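Local structure of NADP-dependent alcohol dehydrogenase 6 (Saccharomyces cerevisiae, 1PIW) at residues Gln13-Trp18 against Gly58-Pro63; Tyr32-Asp37 against Gly78-Ser83. The protein catalyses the NADPH-dependent reduction of a broad range of aromatic and aliphatic aldehydes to alcohols, as a zinc-containing homodimeric medium-chain dehydrogenase. All blocks are in the same frame, centred on the assembly; numbering follows the deposited sequence.

Contact 1: residues Gln13-Trp18 against Gly58-Pro63; sequences QSHEDW and GNMKMP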
ATOM      1  N   GLN A  13       2.242  18.481  34.380  1.00 44.82           N
ATOM      2  CA  GLN A  13       3.240  19.459  34.832  1.00 44.10           C
ATOM      3  C   GLN A  13       4.683  19.162  34.418  1.00 43.89           C
ATOM      4  O   GLN A  13       5.521  20.057  34.447  1.00 42.66           O
ATOM      5  CB  GLN A  13       3.175  19.604  36.347  1.00 43.65           C
ATOM      6  CG  GLN A  13       1.782  19.859  36.858  1.00 43.22           C
ATOM      7  CD  GLN A  13       1.220  21.170  36.368  1.00 43.01           C
ATOM      8  OE1 GLN A  13       0.006  21.352  36.314  1.00 44.14           O
ATOM      9  NE2 GLN A  13       2.098  22.096  36.017  1.00 41.75           N
ATOM     10  N   SER A  14       4.966  17.913  34.044  1.00 44.27           N
ATOM     11  CA  SER A  14       6.302  17.514  33.607  1.00 44.97           C
ATOM     12  C   SER A  14       6.258  16.109  33.036  1.00 45.13           C
ATOM     13  O   SER A  14       5.545  15.261  33.552  1.00 44.64           O
ATOM     14  CB  SER A  14       7.275  17.525  34.778  1.00 48.25           C
ATOM     15  OG  SER A  14       7.589  16.197  35.183  1.00 52.11           O
ATOM     16  N   HIS A  15       7.034  15.850  31.990  1.00 46.30           N
ATOM     17  CA  HIS A  15       7.046  14.519  31.384  1.00 47.98           C
ATOM     18  C   HIS A  15       7.531  13.394  32.290  1.00 50.03           C
ATOM     19  O   HIS A  15       7.649  12.259  31.835  1.00 50.68           O
ATOM     20  CB  HIS A  15       7.908  14.487  30.123  1.00 46.94           C
ATOM     21  CG  HIS A  15       7.368  15.305  28.997  1.00 47.91           C
ATOM     22  ND1 HIS A  15       6.042  15.277  28.628  1.00 49.05           N
ATOM     23  CD2 HIS A  15       7.980  16.154  28.137  1.00 47.75           C
ATOM     24  CE1 HIS A  15       5.860  16.075  27.591  1.00 49.53           C
ATOM     25  NE2 HIS A  15       7.020  16.618  27.273  1.00 47.79           N
ATOM     26  N   GLU A  16       7.837  13.681  33.552  1.00 52.28           N
ATOM     27  CA  GLU A  16       8.303  12.614  34.435  1.00 54.85           C
ATOM     28  C   GLU A  16       7.222  12.324  35.451  1.00 55.58           C
ATOM     29  O   GLU A  16       7.008  11.169  35.854  1.00 57.34           O
ATOM     30  CB  GLU A  16       9.597  12.997  35.151  1.00 56.38           C
ATOM     31  CG  GLU A  16      10.767  13.239  34.222  1.00 59.46           C
ATOM     32  CD  GLU A  16      10.645  14.554  33.466  1.00 62.40           C
ATOM     33  OE1 GLU A  16      10.588  15.614  34.129  1.00 64.22           O
ATOM     34  OE2 GLU A  16      10.606  14.534  32.213  1.00 63.98           O
ATOM     35  N   ASP A  17       6.534  13.384  35.851  1.00 52.64           N
ATOM     36  CA  ASP A  17       5.449  13.273  36.805  1.00 51.22           C
ATOM     37  C   ASP A  17       4.166  13.227  35.967  1.00 51.07           C
ATOM     38  O   ASP A  17       3.107  13.679  36.414  1.00 51.63           O
ATOM     39  CB  ASP A  17       5.455  14.514  37.687  1.00 51.54           C
ATOM     40  CG  ASP A  17       4.709  14.320  38.976  1.00 52.74           C
ATOM     41  OD1 ASP A  17       4.237  15.335  39.547  1.00 51.53           O
ATOM     42  OD2 ASP A  17       4.614  13.158  39.422  1.00 54.07           O
ATOM     43  N   TRP A  18       4.262  12.678  34.752  1.00 49.25           N
ATOM     44  CA  TRP A  18       3.122  12.639  33.845  1.00 47.07           C
ATOM     45  C   TRP A  18       1.884  11.973  34.395  1.00 46.40           C
ATOM     46  O   TRP A  18       0.772  12.299  33.983  1.00 45.61           O
ATOM     47  CB  TRP A  18       3.487  11.990  32.508  1.00 47.36           C
ATOM     48  CG  TRP A  18       3.633  10.495  32.535  1.00 49.48           C
ATOM     49  CD1 TRP A  18       4.757   9.790  32.837  1.00 49.73           C
ATOM     50  CD2 TRP A  18       2.624   9.520  32.217  1.00 49.03           C
ATOM     51  NE1 TRP A  18       4.515   8.439  32.725  1.00 48.93           N
ATOM     52  CE2 TRP A  18       3.215   8.248  32.347  1.00 47.48           C
ATOM     53  CE3 TRP A  18       1.282   9.600  31.835  1.00 48.61           C
ATOM     54  CZ2 TRP A  18       2.516   7.072  32.111  1.00 46.35           C
ATOM     55  CZ3 TRP A  18       0.588   8.424  31.598  1.00 48.30           C
ATOM     56  CH2 TRP A  18       1.207   7.179  31.738  1.00 47.00           C
ATOM     57  N   GLY A  58       8.296  13.499  22.297  1.00 56.50           N
ATOM     58  CA  GLY A  58       9.257  14.577  22.341  1.00 54.50           C
ATOM     59  C   GLY A  58       8.876  15.527  23.446  1.00 53.39           C
ATOM     60  O   GLY A  58       7.779  15.446  24.000  1.00 53.00           O
ATOM     61  N   ASN A  59       9.780  16.441  23.757  1.00 51.70           N
ATOM     62  CA  ASN A  59       9.536  17.377  24.822  1.00 50.60           C
ATOM     63  C   ASN A  59       8.469  18.405  24.522  1.00 48.59           C
ATOM     64  O   ASN A  59       8.685  19.305  23.730  1.00 49.58           O
ATOM     65  CB  ASN A  59      10.829  18.075  25.187  1.00 52.45           C
ATOM     66  CG  ASN A  59      11.068  18.070  26.667  1.00 54.75           C
ATOM     67  OD1 ASN A  59      11.375  17.024  27.258  1.00 53.86           O
ATOM     68  ND2 ASN A  59      10.901  19.236  27.292  1.00 55.28           N
ATOM     69  N   MET A  60       7.328  18.269  25.186  1.00 46.85           N
ATOM     70  CA  MET A  60       6.195  19.174  25.013  1.00 45.96           C
ATOM     71  C   MET A  60       6.204  20.310  26.030  1.00 45.40           C
ATOM     72  O   MET A  60       6.462  20.091  27.205  1.00 47.11           O
ATOM     73  CB  MET A  60       4.889  18.406  25.189  1.00 46.03           C
ATOM     74  CG  MET A  60       4.740  17.208  24.301  1.00 45.03           C
ATOM     75  SD  MET A  60       4.652  17.757  22.625  1.00 42.94           S
ATOM     76  CE  MET A  60       5.784  16.599  21.786  1.00 43.70           C
ATOM     77  N   LYS A  61       5.892  21.518  25.583  1.00 43.98           N
ATOM     78  CA  LYS A  61       5.849  22.666  26.472  1.00 43.20           C
ATOM     79  C   LYS A  61       4.824  22.416  27.575  1.00 42.59           C
ATOM     80  O   LYS A  61       3.719  21.956  27.299  1.00 43.52           O
ATOM     81  CB  LYS A  61       5.466  23.909  25.667  1.00 45.19           C
ATOM     82  CG  LYS A  61       5.125  25.140  26.488  1.00 46.14           C
ATOM     83  CD  LYS A  61       4.816  26.309  25.564  1.00 47.67           C
ATOM     84  CE  LYS A  61       4.337  27.538  26.330  1.00 49.41           C
ATOM     85  NZ  LYS A  61       4.059  28.673  25.399  1.00 47.64           N
ATOM     86  N   MET A  62       5.190  22.713  28.820  1.00 41.55           N
ATOM     87  CA  MET A  62       4.290  22.520  29.963  1.00 39.07           C
ATOM     88  C   MET A  62       3.817  23.873  30.483  1.00 38.40           C
ATOM     89  O   MET A  62       4.478  24.880  30.285  1.00 38.59           O
ATOM     90  CB  MET A  62       5.012  21.775  31.085  1.00 35.97           C
ATOM     91  CG  MET A  62       4.394  20.450  31.465  1.00 33.76           C
ATOM     92  SD  MET A  62       4.445  19.279  30.127  1.00 30.75           S
ATOM     93  CE  MET A  62       5.818  18.299  30.513  1.00 35.65           C
ATOM     94  N   PRO A  63       2.649  23.924  31.129  1.00 38.74           N
ATOM     95  CA  PRO A  63       1.725  22.825  31.417  1.00 39.75           C
ATOM     96  C   PRO A  63       1.079  22.330  30.124  1.00 39.62           C
ATOM     97  O   PRO A  63       1.247  22.922  29.055  1.00 40.58           O
ATOM     98  CB  PRO A  63       0.682  23.467  32.345  1.00 40.92           C
ATOM     99  CG  PRO A  63       1.368  24.684  32.891  1.00 40.67           C
ATOM    100  CD  PRO A  63       2.157  25.181  31.714  1.00 39.66           C
TER

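Contact 2: residues Tyr32-Asp37 against Gly78-Ser83; sequences YDHDID and GPKSNS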
ATOM      1  N   TYR A  32     -11.018  33.499  17.489  1.00 44.75           N
ATOM      2  CA  TYR A  32     -11.094  33.907  16.097  1.00 46.53           C
ATOM      3  C   TYR A  32     -12.470  33.817  15.474  1.00 48.10           C
ATOM      4  O   TYR A  32     -13.357  33.133  15.978  1.00 48.45           O
ATOM      5  CB  TYR A  32     -10.057  33.139  15.285  1.00 46.74           C
ATOM      6  CG  TYR A  32      -8.663  33.591  15.655  1.00 48.40           C
ATOM      7  CD1 TYR A  32      -7.604  32.687  15.755  1.00 49.67           C
ATOM      8  CD2 TYR A  32      -8.422  34.924  15.978  1.00 47.44           C
ATOM      9  CE1 TYR A  32      -6.334  33.107  16.183  1.00 49.95           C
ATOM     10  CE2 TYR A  32      -7.174  35.351  16.397  1.00 49.44           C
ATOM     11  CZ  TYR A  32      -6.132  34.447  16.505  1.00 50.38           C
ATOM     12  OH  TYR A  32      -4.906  34.897  16.954  1.00 48.76           O
ATOM     13  N   ASP A  33     -12.625  34.544  14.372  1.00 50.61           N
ATOM     14  CA  ASP A  33     -13.878  34.669  13.631  1.00 52.17           C
ATOM     15  C   ASP A  33     -14.773  33.443  13.467  1.00 51.41           C
ATOM     16  O   ASP A  33     -15.997  33.581  13.423  1.00 50.08           O
ATOM     17  CB  ASP A  33     -13.565  35.290  12.275  1.00 55.14           C
ATOM     18  CG  ASP A  33     -12.930  36.668  12.406  1.00 58.56           C
ATOM     19  OD1 ASP A  33     -12.178  37.076  11.490  1.00 62.46           O
ATOM     20  OD2 ASP A  33     -13.189  37.351  13.426  1.00 57.97           O
ATOM     21  N   HIS A  34     -14.174  32.256  13.386  1.00 51.63           N
ATOM     22  CA  HIS A  34     -14.935  31.016  13.227  1.00 51.00           C
ATOM     23  C   HIS A  34     -14.843  30.107  14.455  1.00 49.98           C
ATOM     24  O   HIS A  34     -15.588  29.133  14.563  1.00 50.45           O
ATOM     25  CB  HIS A  34     -14.446  30.248  11.996  1.00 52.05           C
ATOM     26  CG  HIS A  34     -14.575  31.012  10.716  1.00 54.30           C
ATOM     27  ND1 HIS A  34     -15.771  31.140  10.041  1.00 55.37           N
ATOM     28  CD2 HIS A  34     -13.662  31.714  10.000  1.00 55.10           C
ATOM     29  CE1 HIS A  34     -15.589  31.886   8.966  1.00 55.89           C
ATOM     30  NE2 HIS A  34     -14.319  32.248   8.917  1.00 55.86           N
ATOM     31  N   ASP A  35     -13.938  30.410  15.379  1.00 47.69           N
ATOM     32  CA  ASP A  35     -13.807  29.577  16.563  1.00 46.68           C
ATOM     33  C   ASP A  35     -15.132  29.479  17.314  1.00 46.66           C
ATOM     34  O   ASP A  35     -16.008  30.326  17.176  1.00 46.94           O
ATOM     35  CB  ASP A  35     -12.735  30.121  17.512  1.00 46.51           C
ATOM     36  CG  ASP A  35     -11.363  30.194  16.872  1.00 47.80           C
ATOM     37  OD1 ASP A  35     -11.052  29.353  16.000  1.00 50.89           O
ATOM     38  OD2 ASP A  35     -10.581  31.085  17.261  1.00 45.53           O
ATOM     39  N   ILE A  36     -15.259  28.427  18.112  1.00 46.86           N
ATOM     40  CA  ILE A  36     -16.446  28.170  18.916  1.00 46.11           C
ATOM     41  C   ILE A  36     -15.999  27.726  20.302  1.00 46.53           C
ATOM     42  O   ILE A  36     -15.004  27.024  20.440  1.00 47.77           O
ATOM     43  CB  ILE A  36     -17.297  27.046  18.296  1.00 44.85           C
ATOM     44  CG1 ILE A  36     -17.989  27.569  17.047  1.00 44.51           C
ATOM     45  CG2 ILE A  36     -18.300  26.512  19.306  1.00 42.77           C
ATOM     46  CD1 ILE A  36     -18.863  26.550  16.386  1.00 45.95           C
ATOM     47  N   ASP A  37     -16.718  28.147  21.331  1.00 46.33           N
ATOM     48  CA  ASP A  37     -16.365  27.743  22.676  1.00 46.25           C
ATOM     49  C   ASP A  37     -17.310  26.662  23.151  1.00 47.22           C
ATOM     50  O   ASP A  37     -18.536  26.799  23.089  1.00 48.47           O
ATOM     51  CB  ASP A  37     -16.370  28.938  23.625  1.00 44.59           C
ATOM     52  CG  ASP A  37     -15.021  29.611  23.690  1.00 45.30           C
ATOM     53  OD1 ASP A  37     -14.228  29.409  22.751  1.00 45.56           O
ATOM     54  OD2 ASP A  37     -14.741  30.338  24.661  1.00 45.54           O
ATOM     55  N   GLY A  78     -18.410  32.169  17.253  1.00 59.26           N
ATOM     56  CA  GLY A  78     -17.543  33.165  16.649  1.00 59.78           C
ATOM     57  C   GLY A  78     -18.272  34.115  15.718  1.00 60.10           C
ATOM     58  O   GLY A  78     -19.280  33.741  15.119  1.00 60.41           O
ATOM     59  N   PRO A  79     -17.775  35.353  15.569  1.00 60.32           N
ATOM     60  CA  PRO A  79     -18.325  36.419  14.724  1.00 60.74           C
ATOM     61  C   PRO A  79     -18.795  35.953  13.354  1.00 60.86           C
ATOM     62  O   PRO A  79     -19.966  36.072  13.015  1.00 60.66           O
ATOM     63  CB  PRO A  79     -17.167  37.401  14.621  1.00 60.46           C
ATOM     64  CG  PRO A  79     -16.550  37.291  15.957  1.00 60.93           C
ATOM     65  CD  PRO A  79     -16.516  35.797  16.190  1.00 60.46           C
ATOM     66  N   LYS A  80     -17.864  35.433  12.567  1.00 61.55           N
ATOM     67  CA  LYS A  80     -18.183  34.956  11.236  1.00 61.79           C
ATOM     68  C   LYS A  80     -18.607  33.494  11.263  1.00 61.67           C
ATOM     69  O   LYS A  80     -18.303  32.752  10.334  1.00 62.14           O
ATOM     70  CB  LYS A  80     -16.969  35.099  10.308  1.00 63.26           C
ATOM     71  CG  LYS A  80     -16.484  36.527  10.040  1.00 65.04           C
ATOM     72  CD  LYS A  80     -15.239  36.492   9.137  1.00 66.75           C
ATOM     73  CE  LYS A  80     -14.592  37.871   8.950  1.00 68.34           C
ATOM     74  NZ  LYS A  80     -13.221  37.793   8.332  1.00 67.76           N
ATOM     75  N   SER A  81     -19.298  33.062  12.314  1.00 61.81           N
ATOM     76  CA  SER A  81     -19.716  31.662  12.358  1.00 62.62           C
ATOM     77  C   SER A  81     -20.772  31.400  11.295  1.00 62.53           C
ATOM     78  O   SER A  81     -21.312  32.337  10.715  1.00 64.05           O
ATOM     79  CB  SER A  81     -20.272  31.283  13.729  1.00 62.28           C
ATOM     80  OG  SER A  81     -20.650  29.914  13.738  1.00 61.09           O
ATOM     81  N   ASN A  82     -21.066  30.128  11.046  1.00 62.37           N
ATOM     82  CA  ASN A  82     -22.041  29.750  10.030  1.00 61.62           C
ATOM     83  C   ASN A  82     -22.039  28.245   9.859  1.00 61.19           C
ATOM     84  O   ASN A  82     -21.221  27.698   9.123  1.00 60.61           O
ATOM     85  CB  ASN A  82     -21.683  30.400   8.688  1.00 64.05           C
ATOM     86  CG  ASN A  82     -20.226  30.138   8.270  1.00 65.48           C
ATOM     87  OD1 ASN A  82     -19.957  29.643   7.171  1.00 64.25           O
ATOM     88  ND2 ASN A  82     -19.284  30.479   9.148  1.00 65.71           N
ATOM     89  N   SER A  83     -22.949  27.564  10.534  1.00 60.99           N
ATOM     90  CA  SER A  83     -22.996  26.118  10.407  1.00 60.98           C
ATOM     91  C   SER A  83     -24.142  25.521  11.210  1.00 60.67           C
ATOM     92  O   SER A  83     -24.165  24.326  11.501  1.00 60.08           O
ATOM     93  CB  SER A  83     -21.654  25.517  10.839  1.00 61.48           C
ATOM     94  OG  SER A  83     -21.189  26.119  12.032  1.00 61.73           O
TER

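Contact 1: residues Gln13-Trp18 against Gly58-Pro63
Two surface loops of the medium-chain alcohol dehydrogenase meet where His15, in the loop after strand 7-12, reaches Met60, in the loop between helix 47-53 and strand 64-65. The amide of Met60 donates to His15 NE2, 2.7 Å from N to NE2, and at 162° the bond is nearly straight. The donor lies almost in the ring plane, at the ring edge. His15 ND1, the other ring nitrogen, is hydrogen-bonded to the carbonyl O of Ala53, at the end of helix 47-53. NE2 accepts here, which suggests that ND1 bears the proton. An imidazole suits this place because one flat group can serve a backbone donor and a backbone acceptor at once.

Met62 adds a CH-pi contact: its CE sits over the middle of one ring face, 3.5 Å from the centroid. The thioether chain bends at chi2 (63°) and chi3 (99°), and CE ends beside the backbone at Ser14. Asn59 OD1 lies 3.6 Å from His15 CD2, its amide plane steeply inclined to the imidazole. An alanine in place of His15 would probably leave the Met60 amide and the Ala53 carbonyl without these partners and the methyl of Met62 without its aromatic face. His15 thus ties the loop after strand 7-12 to the loop after helix 47-53, and Ser14 OG, accepting from the amides of Glu16 and Asp17, gives the loop that presents it an ST turn and ST motif.

Contact 2: residues Tyr32-Asp37 against Gly78-Ser83
Asp33 and Lys80 join the type I beta turn Tyr32-Asp35, which leads into strand 35-45, to the loop that follows strand 70-77. Their side chains run side by side in the same direction, and Lys80 NZ forms a long, weak salt bridge with Asp33 OD1 at 3.4 Å. Lysine suits this place because its chain, extended beyond CG, lays CG and CD against Asp33 CB before the ammonium meets the carboxylate.

The carbonyl O of Asp33 accepts a weak bond from the Lys80 amide, bent to 124°. Within the turn, the Asp35 amide donates to Tyr32 O; in the facing loop, the Ser81 amide donates to Gly78 O at 2.9 Å between N and O. Gly78 lies against the turn's carbonyls, and a CB there would run into the O atoms of Asp33 and Asp35. Pro79 has no N-H to offer, and its CD packs 3.6 Å from Asp33 O.

His34 ND1 stands 3.0 Å from Lys80 O, but the angle is poor and this is not a hydrogen bond; Lys80 CB instead makes an off-centre CH-pi contact with the ring, which also meets that of His142. Beyond the contact, Glu143 OE2 accepts from the backbone N of Asn82 and is hydrogen-bonded to the hydroxyls of Ser81 and Ser83. Together the turn and loop close one end of the antiparallel pair 35-45 and 70-77 in the GroES-like domain.

Contacts 1 and 2 do not touch: their centres lie 31 Å apart and their nearest atoms about 14 Å. Their segments alternate along the chain, and strand 35-45, which begins in contact 2, leads directly to helix 47-53 and then to the loop of contact 1. That path passes Cys46, a ligand of the catalytic zinc, and His51, which binds NADP. Contact 1 is nearer the cofactor, the Met60 side chain being about 12 Å from the bound NADP and about 9 Å from the side chain of His51. In contact 2 the His34 side chain is about 12 Å from that of Cys100, a ligand of the four-cysteine zinc, and about 14 Å from a bound zinc ion.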